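Local coordinates for protein fervidolysin (Fervidobacterium pennivorans, PDB 1R6V) that degrades keratin into peptides as a subtilisin-like serine protease, allowing its bacterium to grow on native feathers, at residues 652-655 with 661-664; 420-423 with 427-430. The protein carries 1 engineered substitution. All blocks are in the same frame, centred on the assembly; numbering follows the deposited sequence.

Interaction 1 of 2, residues 652-655 with 661-664; sequences GLNL and PIYV
The phenol ring of Tyr663 carries the CB methylene of Asn654 on one face, a CH-pi contact with CB 3.9 Å from the ring centroid and displaced toward the CE2 rim. Near the plane of the ring, at its edge, lies the carbonyl O of Gly652. The other flat group is the Asn654 amide; a CG anti to the backbone N (chi1 -178°) carries it across to Pro661, where Asn654 ND2 lies 3.8 Å from Pro661 CB, the two side chains crossing at a slant. Its OD1 accepts the N-H of Ile662 in an almost straight bond, Ile662 N to Asn654 OD1 2.9 Å, with the donor tilted from the carbonyl plane. The two backbone bonds, Leu655 N to Ile662 O at 2.7 Å and Val664 N to Leu653 O at 3.1 Å, lie on either side of the Asn654-Tyr663 bridge. Among the aliphatic groups, Val664 CG2 touches Leu653 CB and, at 4.0 Å, Leu655 CD1. Both segments belong to the loop between strands 644-647 and 666-669 of the second beta-sandwich domain. Because Asn654 OD1 also accepts Gly656 N while its ND2 donates to Thr657 O, the amide is fixed in rotation and ties the intervening turn to both of its arms.

Interaction 2 of 2, residues 420-423 with 427-430; sequences NGWD and GYGL
Gly421 and Trp422 meet Tyr428 where the loop between helices 403-413 and 433-438 of the subtilase catalytic domain doubles back. Asn420, at the start of the first segment, makes its link through water: a water lies between Asn420 OD1 and Gly427 O, 2.7 Å from the latter, while Asn420 ND2 gives a bond of 2.9 Å to Asp423 OD2, on the anti lone pair of that oxygen. Gly421 O and Tyr428 O are joined by a second water, which donates to both. Trp422 follows; with chi1 at 178° the indole swings out opposite the backbone N, which brings its pyrrole edge over the tyrosine: CD1 stands 3.1 Å above the centre of the Tyr428 ring in an edge-to-face pair, the planes at 53°. With an alanine at Tyr428 this indole edge is likely to lose its aromatic partner, and a gap would open beneath CD1. The CA of Trp422 also makes a CA-H...O contact with Gly427 O. Asp423 closes the segment as an antiparallel hydrogen-bonded pair with Gly427, with Asp423 N to Gly427 O at 3.1 Å and a weak return bond from Gly427 N to Asp423 O at 2.9 Å. Its carboxylate accepts Thr426 N on OD1 and Asn418 ND2 on OD2. Gly427 O receives the N-H of Asp423 and has a water beside it, and the charge of Asp423 is probably tempered by donors from the loop itself.

In the fold
Interactions 1 and 2 each join two arms of a single loop, but on opposite sides of the chain's centre, their own centres about 53 Å apart. Interaction 2 belongs to the subtilase catalytic domain and is a surface contact; interaction 1, in the second beta-sandwich domain, is partly buried. Neither adjoins an annotated site. The chemistry differs accordingly: in 652-655 with 661-664 an asparagine amide and branched aliphatic side chains add to the backbone bonds, whereas in 420-423 with 427-430 the backbone bonds are joined by two waters and an edge-to-face aromatic pair instead. Both rely on a single backbone bridge.

Interaction 1 of 2, residues 652-655 with 661-664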
loop_
_atom_site.group_PDB
_atom_site.type_symbol
_atom_site.label_atom_id
_atom_site.label_comp_id
_atom_site.label_asym_id
_atom_site.label_seq_id
_atom_site.Cartn_x
_atom_site.Cartn_y
_atom_site.Cartn_z
ATOM N N GLY A 652 -5.798 -2.121 -35.974
ATOM C CA GLY A 652 -4.889 -0.996 -36.149
ATOM C C GLY A 652 -5.516 0.133 -35.361
ATOM O O GLY A 652 -6.023 1.098 -35.928
ATOM N N LEU A 653 -5.469 0.022 -34.040
ATOM C CA LEU A 653 -6.131 0.997 -33.185
ATOM C C LEU A 653 -5.277 1.984 -32.417
ATOM O O LEU A 653 -4.412 1.598 -31.638
ATOM C CB LEU A 653 -7.029 0.247 -32.202
ATOM C CG LEU A 653 -7.880 1.040 -31.219
ATOM C CD1 LEU A 653 -8.903 1.891 -31.970
ATOM C CD2 LEU A 653 -8.576 0.058 -30.292
ATOM N N ASN A 654 -5.537 3.267 -32.649
ATOM C CA ASN A 654 -4.833 4.323 -31.937
ATOM C C ASN A 654 -5.650 4.579 -30.664
ATOM O O ASN A 654 -6.819 4.968 -30.728
ATOM C CB ASN A 654 -4.776 5.580 -32.814
ATOM C CG ASN A 654 -4.009 6.719 -32.163
ATOM O OD1 ASN A 654 -3.456 6.581 -31.071
ATOM N ND2 ASN A 654 -3.973 7.858 -32.844
ATOM N N LEU A 655 -5.045 4.336 -29.504
ATOM C CA LEU A 655 -5.729 4.528 -28.235
ATOM C C LEU A 655 -5.622 5.984 -27.809
ATOM O O LEU A 655 -6.194 6.388 -26.800
ATOM C CB LEU A 655 -5.114 3.621 -27.158
ATOM C CG LEU A 655 -5.127 2.132 -27.518
ATOM C CD1 LEU A 655 -4.408 1.293 -26.453
ATOM C CD2 LEU A 655 -6.581 1.675 -27.660
ATOM N N PRO A 661 -0.517 10.233 -30.748
ATOM C CA PRO A 661 -0.835 8.818 -30.946
ATOM C C PRO A 661 -0.229 7.848 -29.938
ATOM O O PRO A 661 0.841 8.075 -29.381
ATOM C CB PRO A 661 -0.305 8.548 -32.347
ATOM C CG PRO A 661 0.954 9.378 -32.360
ATOM C CD PRO A 661 0.434 10.699 -31.775
ATOM N N ILE A 662 -0.961 6.769 -29.704
ATOM C CA ILE A 662 -0.510 5.689 -28.855
ATOM C C ILE A 662 -1.260 4.466 -29.376
ATOM O O ILE A 662 -2.397 4.213 -29.002
ATOM C CB ILE A 662 -0.798 5.933 -27.332
ATOM C CG1 ILE A 662 -0.496 4.659 -26.554
ATOM C CG2 ILE A 662 -2.227 6.351 -27.095
ATOM C CD1 ILE A 662 0.843 4.125 -26.822
ATOM N N TYR A 663 -0.620 3.736 -30.285
ATOM C CA TYR A 663 -1.244 2.559 -30.862
ATOM C C TYR A 663 -1.109 1.363 -29.944
ATOM O O TYR A 663 -0.176 1.289 -29.145
ATOM C CB TYR A 663 -0.616 2.210 -32.216
ATOM C CG TYR A 663 -1.090 3.103 -33.342
ATOM C CD1 TYR A 663 -0.408 4.275 -33.659
ATOM C CD2 TYR A 663 -2.251 2.796 -34.053
ATOM C CE1 TYR A 663 -0.874 5.125 -34.657
ATOM C CE2 TYR A 663 -2.727 3.640 -35.054
ATOM C CZ TYR A 663 -2.029 4.801 -35.346
ATOM O OH TYR A 663 -2.494 5.650 -36.320
ATOM N N VAL A 664 -2.063 0.444 -30.066
ATOM C CA VAL A 664 -2.057 -0.795 -29.297
ATOM C C VAL A 664 -0.647 -1.361 -29.430
ATOM O O VAL A 664 -0.036 -1.324 -30.510
ATOM C CB VAL A 664 -3.111 -1.785 -29.873
ATOM C CG1 VAL A 664 -2.821 -3.198 -29.427
ATOM C CG2 VAL A 664 -4.511 -1.376 -29.392
#

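Interaction 2 of 2, residues 420-423 with 427-430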
loop_
_atom_site.group_PDB
_atom_site.type_symbol
_atom_site.label_atom_id
_atom_site.label_comp_id
_atom_site.label_asym_id
_atom_site.label_seq_id
_atom_site.Cartn_x
_atom_site.Cartn_y
_atom_site.Cartn_z
ATOM N N ASN A 420 -0.426 -24.060 19.437
ATOM C CA ASN A 420 0.035 -24.397 18.094
ATOM C C ASN A 420 1.271 -23.594 17.671
ATOM O O ASN A 420 1.820 -23.824 16.598
ATOM C CB ASN A 420 -1.079 -24.147 17.078
ATOM C CG ASN A 420 -1.630 -22.731 17.162
ATOM O OD1 ASN A 420 -0.967 -21.823 17.686
ATOM N ND2 ASN A 420 -2.843 -22.531 16.636
ATOM N N GLY A 421 1.687 -22.637 18.494
ATOM C CA GLY A 421 2.861 -21.849 18.151
ATOM C C GLY A 421 2.612 -20.643 17.259
ATOM O O GLY A 421 3.105 -19.550 17.547
ATOM N N TRP A 422 1.869 -20.841 16.175
ATOM C CA TRP A 422 1.550 -19.774 15.232
ATOM C C TRP A 422 0.326 -20.151 14.408
ATOM O O TRP A 422 0.153 -21.320 14.054
ATOM C CB TRP A 422 2.708 -19.546 14.268
ATOM C CG TRP A 422 2.420 -18.488 13.240
ATOM C CD1 TRP A 422 2.660 -17.143 13.355
ATOM C CD2 TRP A 422 1.823 -18.676 11.949
ATOM N NE1 TRP A 422 2.255 -16.487 12.216
ATOM C CE2 TRP A 422 1.735 -17.402 11.338
ATOM C CE3 TRP A 422 1.351 -19.795 11.248
ATOM C CZ2 TRP A 422 1.198 -17.215 10.062
ATOM C CZ3 TRP A 422 0.815 -19.607 9.974
ATOM C CH2 TRP A 422 0.745 -18.323 9.398
ATOM N N ASP A 423 -0.512 -19.161 14.100
ATOM C CA ASP A 423 -1.703 -19.367 13.279
ATOM C C ASP A 423 -2.136 -18.055 12.613
ATOM O O ASP A 423 -1.682 -16.986 13.007
ATOM C CB ASP A 423 -2.850 -19.976 14.103
ATOM C CG ASP A 423 -3.252 -19.127 15.296
ATOM O OD1 ASP A 423 -3.583 -17.936 15.094
ATOM O OD2 ASP A 423 -3.252 -19.662 16.432
ATOM N N GLY A 427 -1.475 -14.821 14.912
ATOM C CA GLY A 427 -0.034 -14.832 14.719
ATOM C C GLY A 427 0.632 -15.700 15.770
ATOM O O GLY A 427 0.180 -16.815 16.033
ATOM N N TYR A 428 1.692 -15.194 16.396
ATOM C CA TYR A 428 2.412 -15.975 17.396
ATOM C C TYR A 428 1.806 -15.981 18.799
ATOM O O TYR A 428 2.358 -16.598 19.708
ATOM C CB TYR A 428 3.878 -15.527 17.444
ATOM C CG TYR A 428 4.569 -15.714 16.109
ATOM C CD1 TYR A 428 4.528 -14.719 15.141
ATOM C CD2 TYR A 428 5.214 -16.912 15.790
ATOM C CE1 TYR A 428 5.111 -14.905 13.886
ATOM C CE2 TYR A 428 5.795 -17.109 14.533
ATOM C CZ TYR A 428 5.739 -16.100 13.587
ATOM O OH TYR A 428 6.293 -16.281 12.340
ATOM N N GLY A 429 0.677 -15.296 18.972
ATOM C CA GLY A 429 0.015 -15.279 20.267
ATOM C C GLY A 429 -0.204 -13.918 20.890
ATOM O O GLY A 429 -0.124 -12.894 20.215
ATOM N N LEU A 430 -0.491 -13.923 22.187
ATOM C CA LEU A 430 -0.732 -12.719 22.967
ATOM C C LEU A 430 0.562 -11.954 23.224
ATOM O O LEU A 430 1.533 -12.516 23.732
ATOM C CB LEU A 430 -1.354 -13.099 24.308
ATOM C CG LEU A 430 -1.423 -12.021 25.388
ATOM C CD1 LEU A 430 -2.388 -10.898 24.941
ATOM C CD2 LEU A 430 -1.909 -12.649 26.708
HETATM O O HOH W 1 -0.589 -18.711 17.720
HETATM O O HOH W 2 4.273 -18.345 19.932
#